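Local coordinates for catalase (Corynebacterium glutamicum, PDB 4B7H), which probably breaks down hydrogen peroxide to water and oxygen at a haem group, is inhibited by nitric oxide and also binds NADPH, at residues His212-Ile217 against Gly336-Asp342; Val273-Ile277 against Pro303-Val307; Lys222-Val226 against Gln276-Phe280; Val86-Lys91 against Trp216-Glu220. All blocks are in the same frame, centred on the assembly; numbering follows the deposited sequence. Where two conformers were deposited one is given.

Contact 1. Residues His212-Ile217 against Gly336-Asp342; sequences HTFQWI and GVGLSPD
A short antiparallel β-ladder in the catalase β-sheet joins H212-I217 to G336-D342 and runs into a haem-side His-carboxylate pair. F214 to I217 are extended, as are V337 and G338. Q215 and G338 form the hydrogen-bonded pair (CA-CA 4.5 Å), with Q215 N to G338 O at 2.9 Å and G338 N to Q215 O at 2.8 Å. W216 and V337 form the next, non-hydrogen-bonded pair (CA-CA 4.8 Å), and I217 N reaches G336 O at 3.1 Å. G336 has phi/psi 94/-7, where a CB would jam against the preceding carbonyl. At G338, an ideal CB would lie 3.5 Å from Q215 CB. Q215 is extended (chi1 t, chi2 t), its OE1 accepting from V430 N. On the other face, W216 (chi1 -90°, chi2 5°) brings CD1 4.3 Å from CG2 of V337 (t), while its NE1 hydrogen-bonds Y228 OH.

Beyond the ladder, S340 (p) donates OG to T213 O at 2.8 Å. An inverse gamma turn centred on P341 then delivers D342 to the N-cap of helix 343-359. The H212 side chain (m, chi2 -77°) comes within about 4 Å of the haem (nearest atoms) and hydrogen-bonds R348 NH1 through NE2, consistent with the proximal haem network of catalases. D342 (t) directs OD2 at H212 ND1, 2.8 Å away (N-H...O 166°); water 1 links the same OD2 (2.7 Å) to T213 N (2.8 Å).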
loop_
_atom_site.group_PDB
_atom_site.type_symbol
_atom_site.label_atom_id
_atom_site.label_comp_id
_atom_site.label_asym_id
_atom_site.label_seq_id
_atom_site.Cartn_x
_atom_site.Cartn_y
_atom_site.Cartn_z
ATOM N N HIS A 212 -5.712 -31.903 7.583
ATOM C CA HIS A 212 -5.882 -32.466 6.238
ATOM C C HIS A 212 -5.095 -33.745 6.037
ATOM O O HIS A 212 -4.050 -33.959 6.648
ATOM C CB HIS A 212 -5.352 -31.527 5.147
ATOM C CG HIS A 212 -5.863 -30.127 5.214
ATOM N ND1 HIS A 212 -7.127 -29.774 4.798
ATOM C CD2 HIS A 212 -5.266 -28.978 5.615
ATOM C CE1 HIS A 212 -7.293 -28.471 4.949
ATOM N NE2 HIS A 212 -6.175 -27.963 5.441
ATOM N N THR A 213 -5.577 -34.561 5.113
ATOM C CA THR A 213 -4.760 -35.591 4.502
ATOM C C THR A 213 -3.718 -34.942 3.590
ATOM O O THR A 213 -4.049 -34.128 2.714
ATOM C CB THR A 213 -5.662 -36.518 3.710
ATOM O OG1 THR A 213 -6.569 -37.135 4.633
ATOM C CG2 THR A 213 -4.859 -37.587 2.967
ATOM N N PHE A 214 -2.456 -35.289 3.822
ATOM C CA PHE A 214 -1.367 -34.931 2.930
ATOM C C PHE A 214 -0.821 -36.192 2.279
ATOM O O PHE A 214 -1.315 -37.305 2.525
ATOM C CB PHE A 214 -0.266 -34.220 3.710
ATOM C CG PHE A 214 -0.683 -32.874 4.222
ATOM C CD1 PHE A 214 -0.613 -31.757 3.400
ATOM C CD2 PHE A 214 -1.176 -32.732 5.513
ATOM C CE1 PHE A 214 -1.024 -30.511 3.856
ATOM C CE2 PHE A 214 -1.582 -31.497 5.983
ATOM C CZ PHE A 214 -1.503 -30.381 5.153
ATOM N N GLN A 215 0.205 -36.034 1.452
ATOM C CA GLN A 215 0.834 -37.193 0.835
ATOM C C GLN A 215 2.323 -37.226 1.172
ATOM O O GLN A 215 2.967 -36.185 1.271
ATOM C CB GLN A 215 0.618 -37.187 -0.681
ATOM C CG GLN A 215 0.885 -38.532 -1.342
ATOM C CD GLN A 215 0.558 -38.511 -2.815
ATOM O OE1 GLN A 215 1.345 -38.031 -3.631
ATOM N NE2 GLN A 215 -0.621 -39.004 -3.166
ATOM N N TRP A 216 2.846 -38.428 1.388
ATOM C CA TRP A 216 4.277 -38.650 1.520
ATOM C C TRP A 216 4.705 -39.481 0.323
ATOM O O TRP A 216 3.999 -40.417 -0.080
ATOM C CB TRP A 216 4.597 -39.404 2.811
ATOM C CG TRP A 216 4.849 -38.538 4.010
ATOM C CD1 TRP A 216 4.738 -37.179 4.088
ATOM C CD2 TRP A 216 5.272 -38.981 5.307
ATOM N NE1 TRP A 216 5.064 -36.750 5.356
ATOM C CE2 TRP A 216 5.400 -37.837 6.122
ATOM C CE3 TRP A 216 5.560 -40.239 5.858
ATOM C CZ2 TRP A 216 5.801 -37.913 7.459
ATOM C CZ3 TRP A 216 5.955 -40.316 7.180
ATOM C CH2 TRP A 216 6.073 -39.161 7.970
ATOM N N ILE A 217 5.840 -39.126 -0.266
ATOM C CA ILE A 217 6.380 -39.888 -1.385
ATOM C C ILE A 217 7.820 -40.271 -1.058
ATOM O O ILE A 217 8.615 -39.423 -0.621
ATOM C CB ILE A 217 6.327 -39.078 -2.699
ATOM C CG1 ILE A 217 4.905 -38.575 -2.976
ATOM C CG2 ILE A 217 6.808 -39.910 -3.864
ATOM C CD1 ILE A 217 4.750 -37.906 -4.334
ATOM N N GLY A 336 9.128 -34.854 -1.279
ATOM C CA GLY A 336 8.719 -35.908 -0.367
ATOM C C GLY A 336 7.383 -35.659 0.321
ATOM O O GLY A 336 6.875 -36.542 1.019
ATOM N N VAL A 337 6.816 -34.468 0.135
ATOM C CA VAL A 337 5.504 -34.127 0.682
ATOM C C VAL A 337 4.613 -33.624 -0.448
ATOM O O VAL A 337 5.061 -32.866 -1.316
ATOM C CB VAL A 337 5.595 -33.017 1.748
ATOM C CG1 VAL A 337 4.213 -32.628 2.248
ATOM C CG2 VAL A 337 6.466 -33.463 2.908
ATOM N N GLY A 338 3.359 -34.062 -0.451
ATOM C CA GLY A 338 2.397 -33.603 -1.433
ATOM C C GLY A 338 1.060 -33.267 -0.805
ATOM O O GLY A 338 0.870 -33.412 0.413
ATOM N N LEU A 339 0.135 -32.823 -1.652
ATOM C CA LEU A 339 -1.206 -32.437 -1.235
ATOM C C LEU A 339 -2.174 -33.625 -1.397
ATOM O O LEU A 339 -1.749 -34.787 -1.382
ATOM C CB LEU A 339 -1.670 -31.221 -2.050
ATOM C CG LEU A 339 -0.645 -30.084 -2.118
ATOM C CD1 LEU A 339 -1.085 -28.964 -3.061
ATOM C CD2 LEU A 339 -0.363 -29.539 -0.717
ATOM N N SER A 340 -3.462 -33.330 -1.559
ATOM C CA SER A 340 -4.505 -34.348 -1.711
ATOM C C SER A 340 -5.723 -33.637 -2.289
ATOM O O SER A 340 -5.739 -32.405 -2.337
ATOM C CB SER A 340 -4.857 -34.965 -0.353
ATOM O OG SER A 340 -5.628 -34.067 0.433
ATOM N N PRO A 341 -6.744 -34.397 -2.731
ATOM C CA PRO A 341 -7.986 -33.773 -3.221
ATOM C C PRO A 341 -8.941 -33.368 -2.103
ATOM O O PRO A 341 -10.141 -33.656 -2.154
ATOM C CB PRO A 341 -8.626 -34.859 -4.098
ATOM C CG PRO A 341 -7.953 -36.124 -3.752
ATOM C CD PRO A 341 -6.641 -35.823 -3.091
ATOM N N ASP A 342 -8.378 -32.741 -1.081
ATOM C CA ASP A 342 -9.125 -32.038 -0.049
ATOM C C ASP A 342 -9.296 -30.602 -0.560
ATOM O O ASP A 342 -8.315 -29.861 -0.695
ATOM C CB ASP A 342 -8.320 -32.104 1.256
ATOM C CG ASP A 342 -8.939 -31.316 2.391
ATOM O OD1 ASP A 342 -9.621 -30.293 2.154
ATOM O OD2 ASP A 342 -8.705 -31.713 3.551
HETATM O O HOH W 1 -8.165 -34.291 4.073
#

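Contact 2. Residues Val273-Ile277 against Pro303-Val307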
loop_
_atom_site.group_PDB
_atom_site.type_symbol
_atom_site.label_atom_id
_atom_site.label_comp_id
_atom_site.label_asym_id
_atom_site.label_seq_id
_atom_site.Cartn_x
_atom_site.Cartn_y
_atom_site.Cartn_z
ATOM N N VAL A 273 5.937 -36.082 17.572
ATOM C CA VAL A 273 5.463 -36.030 16.188
ATOM C C VAL A 273 5.113 -37.429 15.701
ATOM O O VAL A 273 5.962 -38.320 15.691
ATOM C CB VAL A 273 6.531 -35.425 15.252
ATOM C CG1 VAL A 273 6.032 -35.410 13.812
ATOM C CG2 VAL A 273 6.904 -34.016 15.704
ATOM N N LYS A 274 3.858 -37.622 15.313
ATOM C CA LYS A 274 3.387 -38.921 14.848
ATOM C C LYS A 274 2.570 -38.742 13.574
ATOM O O LYS A 274 2.100 -37.638 13.277
ATOM C CB LYS A 274 2.542 -39.615 15.929
ATOM C CG LYS A 274 3.193 -39.657 17.311
ATOM C CD LYS A 274 2.376 -40.472 18.308
ATOM C CE LYS A 274 3.013 -40.444 19.694
ATOM N NZ LYS A 274 4.353 -41.088 19.698
ATOM N N VAL A 275 2.422 -39.817 12.811
ATOM C CA VAL A 275 1.569 -39.798 11.633
ATOM C C VAL A 275 0.636 -40.996 11.600
ATOM O O VAL A 275 0.945 -42.055 12.142
ATOM C CB VAL A 275 2.383 -39.785 10.318
ATOM C CG1 VAL A 275 2.990 -38.404 10.086
ATOM C CG2 VAL A 275 3.463 -40.879 10.320
ATOM N N GLN A 276 -0.523 -40.804 10.979
ATOM C CA GLN A 276 -1.309 -41.921 10.478
ATOM C C GLN A 276 -0.894 -42.114 9.033
ATOM O O GLN A 276 -0.698 -41.140 8.304
ATOM C CB GLN A 276 -2.805 -41.618 10.538
ATOM C CG GLN A 276 -3.363 -41.451 11.938
ATOM C CD GLN A 276 -4.811 -41.035 11.929
ATOM O OE1 GLN A 276 -5.134 -39.892 11.600
ATOM N NE2 GLN A 276 -5.700 -41.961 12.287
ATOM N N ILE A 277 -0.751 -43.368 8.614
ATOM C CA ILE A 277 -0.354 -43.670 7.249
ATOM C C ILE A 277 -1.383 -44.588 6.603
ATOM O O ILE A 277 -1.575 -45.723 7.047
ATOM C CB ILE A 277 1.049 -44.318 7.200
ATOM C CG1 ILE A 277 2.093 -43.371 7.807
ATOM C CG2 ILE A 277 1.421 -44.695 5.761
ATOM C CD1 ILE A 277 3.498 -43.945 7.841
ATOM N N PRO A 303 -3.464 -46.467 13.400
ATOM C CA PRO A 303 -2.861 -46.015 14.661
ATOM C C PRO A 303 -1.761 -44.988 14.427
ATOM O O PRO A 303 -1.257 -44.866 13.316
ATOM C CB PRO A 303 -2.254 -47.299 15.245
ATOM C CG PRO A 303 -2.972 -48.416 14.565
ATOM C CD PRO A 303 -3.277 -47.913 13.186
ATOM N N LEU A 304 -1.386 -44.259 15.467
ATOM C CA LEU A 304 -0.311 -43.289 15.338
ATOM C C LEU A 304 1.043 -43.990 15.244
ATOM O O LEU A 304 1.339 -44.900 16.028
ATOM C CB LEU A 304 -0.338 -42.297 16.499
ATOM C CG LEU A 304 -1.671 -41.556 16.688
ATOM C CD1 LEU A 304 -1.554 -40.519 17.800
ATOM C CD2 LEU A 304 -2.189 -40.923 15.386
ATOM N N ILE A 305 1.841 -43.578 14.261
ATOM C CA ILE A 305 3.186 -44.107 14.041
ATOM C C ILE A 305 4.192 -43.018 14.415
ATOM O O ILE A 305 4.108 -41.901 13.913
ATOM C CB ILE A 305 3.405 -44.512 12.560
ATOM C CG1 ILE A 305 2.667 -45.804 12.219
ATOM C CG2 ILE A 305 4.873 -44.754 12.279
ATOM C CD1 ILE A 305 1.238 -45.641 11.925
ATOM N N PRO A 306 5.151 -43.328 15.302
ATOM C CA PRO A 306 6.064 -42.284 15.791
ATOM C C PRO A 306 7.106 -41.849 14.763
ATOM O O PRO A 306 7.557 -42.660 13.955
ATOM C CB PRO A 306 6.751 -42.959 16.980
ATOM C CG PRO A 306 6.728 -44.421 16.635
ATOM C CD PRO A 306 5.389 -44.622 15.966
ATOM N N VAL A 307 7.479 -40.571 14.804
ATOM C CA VAL A 307 8.461 -40.011 13.882
ATOM C C VAL A 307 9.607 -39.386 14.672
ATOM O O VAL A 307 10.786 -39.621 14.382
ATOM C CB VAL A 307 7.830 -38.939 12.957
ATOM C CG1 VAL A 307 8.890 -38.322 12.056
ATOM C CG2 VAL A 307 6.698 -39.544 12.131
HETATM O O HOH W 2 -1.539 -45.354 10.546
#
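Three backbone hydrogen bonds define the antiparallel pairing of V273-I277 with P303-V307: V275 N to I305 O (2.9 Å), I305 N to V275 O (2.8 Å) and V307 N to V273 O (2.9 Å). V275 and I305 are therefore a hydrogen-bonded pair, and K274 and P306 a non-hydrogen-bonded one with CA atoms 4.4 Å apart. The short strand axes, 4.5 Å apart at closest approach, cross at 138°, a twisted antiparallel pair. On the N-terminal side of I305, beyond V275 on the partner strand, water 2 replaces direct pairing, accepting from I277 N (2.9 Å) and donating to P303 O (2.8 Å).

Carbon contacts follow. V275 CG2 meets V307 CG2 at 3.9 Å and I305 CB at 4.3 Å. L304 also touches the aliphatic parts of two polar side chains, CB to K274 CD (3.7 Å) and CD2 to Q276 CG (3.7 Å).

Q276, its side chain about 4 Å from bound NADPH (nearest atoms), hydrogen-bonds H229 NE2 through OE1. Strand 270-279 lies between strands 223-232 and 305-314 in the antiparallel sheet, and strand 73-82 pairs with the latter.

Contact 3. Residues Lys222-Val226 against Gln276-Phe280; sequences KPVWV and QIMPF
K222-V226 runs antiparallel to Q276-F280 within the catalase β-sheet; P223-V226 and Q276-M278 are extended, and the axes of strands 223-226 and 276-279 approach to 4.7 Å with 136° between their directions, a twisted pair. P223 sets CG 3.6 Å from F280 CD1; water 3 joins P223 O (3.1 Å) to F280 N (3.0 Å). V224 (m) packs CB on I277 CG2 at 3.9 Å.

W225 supplies the direct backbone pairing: its N donates to M278 O (2.9 Å) and its O accepts from M278 N (2.8 Å), a hydrogen-bonded pair (CA-CA 5.0 Å). W225 (m, chi2 112°) lays its indole beside F280 (t, chi2 87°): planes at 15° and five-membered-ring to phenyl centroids 5.2 Å apart, slid so far that the rings barely overlap, with CZ2 3.7 Å from F280 CE1. Water 4 ties W225 NE1 (2.9 Å) to F280 O (3.0 Å). M278 (t, t, m) completes an oblique Met-aromatic contact, SD 5.5 Å from the five-membered-ring centroid.

V226 (m), in a non-hydrogen-bonded pair with I277, has CA 3.1 Å from Q276 O, a CA-H...O contact, and CG1 4.2 Å from I277 CG1. The strand pair carries Q276, whose side chain lies about 4 Å from bound NADPH (nearest atoms). Both direct hydrogen bonds thus belong to one residue pair, apolar side chains supply much of the rest, and at the F280 end water links backbone to backbone and indole to carbonyl.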
loop_
_atom_site.group_PDB
_atom_site.type_symbol
_atom_site.label_atom_id
_atom_site.label_comp_id
_atom_site.label_asym_id
_atom_site.label_seq_id
_atom_site.Cartn_x
_atom_site.Cartn_y
_atom_site.Cartn_z
ATOM N N LYS A 222 6.892 -43.834 -4.640
ATOM C CA LYS A 222 5.659 -44.440 -4.156
ATOM C C LYS A 222 4.987 -43.532 -3.139
ATOM O O LYS A 222 5.634 -43.074 -2.197
ATOM C CB LYS A 222 5.955 -45.793 -3.515
ATOM C CG LYS A 222 4.752 -46.454 -2.852
ATOM C CD LYS A 222 5.130 -47.823 -2.313
ATOM C CE LYS A 222 4.121 -48.325 -1.298
ATOM N NZ LYS A 222 4.454 -49.706 -0.847
ATOM N N PRO A 223 3.685 -43.265 -3.326
ATOM C CA PRO A 223 2.952 -42.389 -2.407
ATOM C C PRO A 223 2.169 -43.153 -1.336
ATOM O O PRO A 223 1.704 -44.267 -1.579
ATOM C CB PRO A 223 1.966 -41.696 -3.343
ATOM C CG PRO A 223 1.611 -42.782 -4.336
ATOM C CD PRO A 223 2.888 -43.589 -4.525
ATOM N N VAL A 224 2.045 -42.547 -0.158
ATOM C CA VAL A 224 1.074 -42.958 0.848
ATOM C C VAL A 224 0.351 -41.703 1.334
ATOM O O VAL A 224 0.895 -40.594 1.264
ATOM C CB VAL A 224 1.735 -43.664 2.053
ATOM C CG1 VAL A 224 2.250 -45.031 1.663
ATOM C CG2 VAL A 224 2.851 -42.805 2.644
ATOM N N TRP A 225 -0.878 -41.860 1.816
ATOM C CA TRP A 225 -1.592 -40.733 2.404
ATOM C C TRP A 225 -1.242 -40.625 3.886
ATOM O O TRP A 225 -1.097 -41.646 4.567
ATOM C CB TRP A 225 -3.099 -40.897 2.218
ATOM C CG TRP A 225 -3.544 -41.006 0.776
ATOM C CD1 TRP A 225 -4.077 -42.112 0.159
ATOM C CD2 TRP A 225 -3.501 -39.974 -0.225
ATOM N NE1 TRP A 225 -4.369 -41.827 -1.156
ATOM C CE2 TRP A 225 -4.020 -40.523 -1.417
ATOM C CE3 TRP A 225 -3.066 -38.638 -0.230
ATOM C CZ2 TRP A 225 -4.128 -39.781 -2.596
ATOM C CZ3 TRP A 225 -3.176 -37.907 -1.400
ATOM C CH2 TRP A 225 -3.704 -38.476 -2.565
ATOM N N VAL A 226 -1.086 -39.403 4.397
ATOM C CA VAL A 226 -0.728 -39.233 5.802
ATOM C C VAL A 226 -1.531 -38.137 6.498
ATOM O O VAL A 226 -2.028 -37.210 5.854
ATOM C CB VAL A 226 0.785 -38.911 5.982
ATOM C CG1 VAL A 226 1.659 -40.005 5.382
ATOM C CG2 VAL A 226 1.130 -37.542 5.383
ATOM N N GLN A 276 -0.523 -40.804 10.979
ATOM C CA GLN A 276 -1.309 -41.921 10.478
ATOM C C GLN A 276 -0.894 -42.114 9.033
ATOM O O GLN A 276 -0.698 -41.140 8.304
ATOM C CB GLN A 276 -2.805 -41.618 10.538
ATOM C CG GLN A 276 -3.363 -41.451 11.938
ATOM C CD GLN A 276 -4.811 -41.035 11.929
ATOM O OE1 GLN A 276 -5.134 -39.892 11.600
ATOM N NE2 GLN A 276 -5.700 -41.961 12.287
ATOM N N ILE A 277 -0.751 -43.368 8.614
ATOM C CA ILE A 277 -0.354 -43.670 7.249
ATOM C C ILE A 277 -1.383 -44.588 6.603
ATOM O O ILE A 277 -1.575 -45.723 7.047
ATOM C CB ILE A 277 1.049 -44.318 7.200
ATOM C CG1 ILE A 277 2.093 -43.371 7.807
ATOM C CG2 ILE A 277 1.421 -44.695 5.761
ATOM C CD1 ILE A 277 3.498 -43.945 7.841
ATOM N N MET A 278 -2.056 -44.085 5.572
ATOM C CA MET A 278 -3.012 -44.881 4.814
ATOM C C MET A 278 -2.429 -45.261 3.460
ATOM O O MET A 278 -2.120 -44.398 2.645
ATOM C CB MET A 278 -4.317 -44.106 4.625
ATOM C CG MET A 278 -5.329 -44.809 3.727
ATOM S SD MET A 278 -6.778 -43.786 3.395
ATOM C CE MET A 278 -7.592 -43.790 4.990
ATOM N N PRO A 279 -2.261 -46.567 3.213
ATOM C CA PRO A 279 -1.768 -46.987 1.895
ATOM C C PRO A 279 -2.620 -46.390 0.772
ATOM O O PRO A 279 -3.842 -46.255 0.924
ATOM C CB PRO A 279 -1.919 -48.512 1.939
ATOM C CG PRO A 279 -1.788 -48.841 3.395
ATOM C CD PRO A 279 -2.482 -47.713 4.114
ATOM N N PHE A 280 -1.974 -46.020 -0.329
ATOM C CA PHE A 280 -2.649 -45.389 -1.457
ATOM C C PHE A 280 -3.863 -46.207 -1.895
ATOM O O PHE A 280 -4.931 -45.654 -2.169
ATOM C CB PHE A 280 -1.654 -45.226 -2.609
ATOM C CG PHE A 280 -2.141 -44.356 -3.739
ATOM C CD1 PHE A 280 -1.967 -42.975 -3.703
ATOM C CD2 PHE A 280 -2.738 -44.921 -4.859
ATOM C CE1 PHE A 280 -2.398 -42.178 -4.757
ATOM C CE2 PHE A 280 -3.172 -44.133 -5.909
ATOM C CZ PHE A 280 -3.005 -42.754 -5.857
HETATM O O HOH W 3 0.767 -47.080 -0.588
HETATM O O HOH W 4 -5.561 -43.020 -3.500
#

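Contact 4. Residues Val86-Lys91 against Trp216-Glu220; sequences VSEYTK and WINAE
Two direct hydrogen bonds fix the loop V86-K91 against W216-E220: K91 N donates to I217 O at 3.0 Å (154°), and N218 ND2 donates to E88 O at 3.0 Å (160°). N218 takes chi1 p, chi2 13°, which also brings ND2 3.1 Å from E220 OE2, while OD1 accepts from K222 N. The 86-91 segment has no regular helix or strand but turns tightly, with Y89 N and T90 N hydrogen-bonding V86 O at 2.9 and 3.1 Å. T90 is extended (-143/144), and its CA is nearest that of N218, at 4.0 Å.

Water 5 joins S87 O (2.7 Å) to A219 N (2.8 Å), and water 6 joins K91 NZ (2.9 Å) to N218 O (2.9 Å).

Packing centres on W216 (chi1 -90°, chi2 5°). T90 (t) makes a CH-pi contact, CG2 3.7 Å from the six-membered-ring centroid and 13° off its normal; Y89 CB meets the ring edge at CE3, 3.6 Å away, and V86 CB approaches CZ3 at 4.0 Å. T90 OG1 hydrogen-bonds G336 O. The loop after strand 73-82 therefore places T90 over one face of the indole; on its side the two direct hydrogen bonds use main-chain atoms, E88 O and K91 N, while N218 supplies a side-chain donor.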
loop_
_atom_site.group_PDB
_atom_site.type_symbol
_atom_site.label_atom_id
_atom_site.label_comp_id
_atom_site.label_asym_id
_atom_site.label_seq_id
_atom_site.Cartn_x
_atom_site.Cartn_y
_atom_site.Cartn_z
ATOM N N VAL A 86 11.455 -43.334 9.017
ATOM C CA VAL A 86 10.268 -43.303 8.156
ATOM C C VAL A 86 10.652 -43.191 6.679
ATOM O O VAL A 86 9.823 -42.843 5.837
ATOM C CB VAL A 86 9.276 -42.163 8.541
ATOM C CG1 VAL A 86 8.678 -42.432 9.910
ATOM C CG2 VAL A 86 9.956 -40.788 8.497
ATOM N N SER A 87 11.908 -43.515 6.368
ATOM C CA SER A 87 12.422 -43.401 5.004
ATOM C C SER A 87 11.703 -44.304 4.002
ATOM O O SER A 87 11.709 -44.028 2.805
ATOM C CB SER A 87 13.934 -43.643 4.955
ATOM O OG SER A 87 14.246 -44.991 5.273
ATOM N N GLU A 88 11.077 -45.383 4.463
ATOM C CA GLU A 88 10.299 -46.208 3.546
ATOM C C GLU A 88 9.074 -45.451 3.026
ATOM O O GLU A 88 8.563 -45.754 1.946
ATOM C CB GLU A 88 9.890 -47.533 4.192
ATOM C CG GLU A 88 8.961 -47.396 5.375
ATOM C CD GLU A 88 8.740 -48.717 6.083
ATOM O OE1 GLU A 88 8.183 -49.639 5.450
ATOM O OE2 GLU A 88 9.128 -48.831 7.270
ATOM N N TYR A 89 8.625 -44.443 3.776
ATOM C CA TYR A 89 7.423 -43.693 3.414
ATOM C C TYR A 89 7.668 -42.328 2.765
ATOM O O TYR A 89 6.884 -41.888 1.919
ATOM C CB TYR A 89 6.555 -43.476 4.646
ATOM C CG TYR A 89 6.267 -44.726 5.435
ATOM C CD1 TYR A 89 5.429 -45.709 4.926
ATOM C CD2 TYR A 89 6.807 -44.905 6.699
ATOM C CE1 TYR A 89 5.152 -46.850 5.651
ATOM C CE2 TYR A 89 6.537 -46.039 7.433
ATOM C CZ TYR A 89 5.707 -47.007 6.903
ATOM O OH TYR A 89 5.436 -48.139 7.626
ATOM N N THR A 90 8.722 -41.635 3.186
ATOM C CA THR A 90 8.994 -40.303 2.643
ATOM C C THR A 90 10.477 -40.039 2.462
ATOM O O THR A 90 11.305 -40.491 3.260
ATOM C CB THR A 90 8.386 -39.176 3.518
ATOM O OG1 THR A 90 8.650 -37.901 2.911
ATOM C CG2 THR A 90 8.985 -39.202 4.920
ATOM N N LYS A 91 10.797 -39.306 1.402
ATOM C CA LYS A 91 12.158 -38.875 1.144
ATOM C C LYS A 91 12.392 -37.454 1.637
ATOM O O LYS A 91 13.479 -36.907 1.436
ATOM C CB LYS A 91 12.468 -38.941 -0.353
ATOM C CG LYS A 91 11.683 -37.930 -1.192
ATOM C CD LYS A 91 12.112 -37.938 -2.654
ATOM C CE LYS A 91 11.331 -36.917 -3.473
ATOM N NZ LYS A 91 11.732 -36.961 -4.905
ATOM N N TRP A 216 2.846 -38.428 1.388
ATOM C CA TRP A 216 4.277 -38.650 1.520
ATOM C C TRP A 216 4.705 -39.481 0.323
ATOM O O TRP A 216 3.999 -40.417 -0.080
ATOM C CB TRP A 216 4.597 -39.404 2.811
ATOM C CG TRP A 216 4.849 -38.538 4.010
ATOM C CD1 TRP A 216 4.738 -37.179 4.088
ATOM C CD2 TRP A 216 5.272 -38.981 5.307
ATOM N NE1 TRP A 216 5.064 -36.750 5.356
ATOM C CE2 TRP A 216 5.400 -37.837 6.122
ATOM C CE3 TRP A 216 5.560 -40.239 5.858
ATOM C CZ2 TRP A 216 5.801 -37.913 7.459
ATOM C CZ3 TRP A 216 5.955 -40.316 7.180
ATOM C CH2 TRP A 216 6.073 -39.161 7.970
ATOM N N ILE A 217 5.840 -39.126 -0.266
ATOM C CA ILE A 217 6.380 -39.888 -1.385
ATOM C C ILE A 217 7.820 -40.271 -1.058
ATOM O O ILE A 217 8.615 -39.423 -0.621
ATOM C CB ILE A 217 6.327 -39.078 -2.699
ATOM C CG1 ILE A 217 4.905 -38.575 -2.976
ATOM C CG2 ILE A 217 6.808 -39.910 -3.864
ATOM C CD1 ILE A 217 4.750 -37.906 -4.334
ATOM N N ASN A 218 8.153 -41.548 -1.248
ATOM C CA ASN A 218 9.499 -42.031 -0.940
ATOM C C ASN A 218 10.468 -41.848 -2.116
ATOM O O ASN A 218 10.090 -41.312 -3.167
ATOM C CB ASN A 218 9.476 -43.482 -0.401
ATOM C CG ASN A 218 9.094 -44.513 -1.456
ATOM O OD1 ASN A 218 9.062 -44.220 -2.647
ATOM N ND2 ASN A 218 8.817 -45.736 -1.013
ATOM N N ALA A 219 11.710 -42.292 -1.944
ATOM C CA ALA A 219 12.742 -42.084 -2.955
ATOM C C ALA A 219 12.410 -42.776 -4.271
ATOM O O ALA A 219 12.855 -42.339 -5.337
ATOM C CB ALA A 219 14.097 -42.543 -2.430
ATOM N N GLU A 220 11.630 -43.851 -4.199
ATOM C CA GLU A 220 11.273 -44.616 -5.389
ATOM C C GLU A 220 10.019 -44.057 -6.069
ATOM O O GLU A 220 9.622 -44.526 -7.136
ATOM C CB GLU A 220 11.117 -46.111 -5.056
ATOM C CG GLU A 220 9.873 -46.473 -4.251
ATOM C CD GLU A 220 10.072 -47.660 -3.312
ATOM O OE1 GLU A 220 11.235 -48.050 -3.064
ATOM O OE2 GLU A 220 9.056 -48.195 -2.814
HETATM O O HOH W 5 12.442 -42.420 0.799
HETATM O O HOH W 6 10.381 -39.521 -5.392
#

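How the contacts relate
Following the chain from the N terminus, the 86-91 loop waits more than a hundred residues until contact 4 closes it on 216-220. Contact 1 has already opened at 212, sharing W216 and I217 with contact 4, and closes only at 336-342; contacts 2 and 3 nest inside its loop. Contact 3 runs from 222-226 to 276-280, and contact 2 from 273-277 to 303-307, so the two overlap at Q276 and I277 on strand 270-279. In the sheet the order is 337-338, 214-217, 223-232, 270-279, 305-314. W216 ties contacts across it: its CH2 lies 3.8 Å from V275 CG1, while Y89 CD2 reaches I277 CD1 at 3.6 Å.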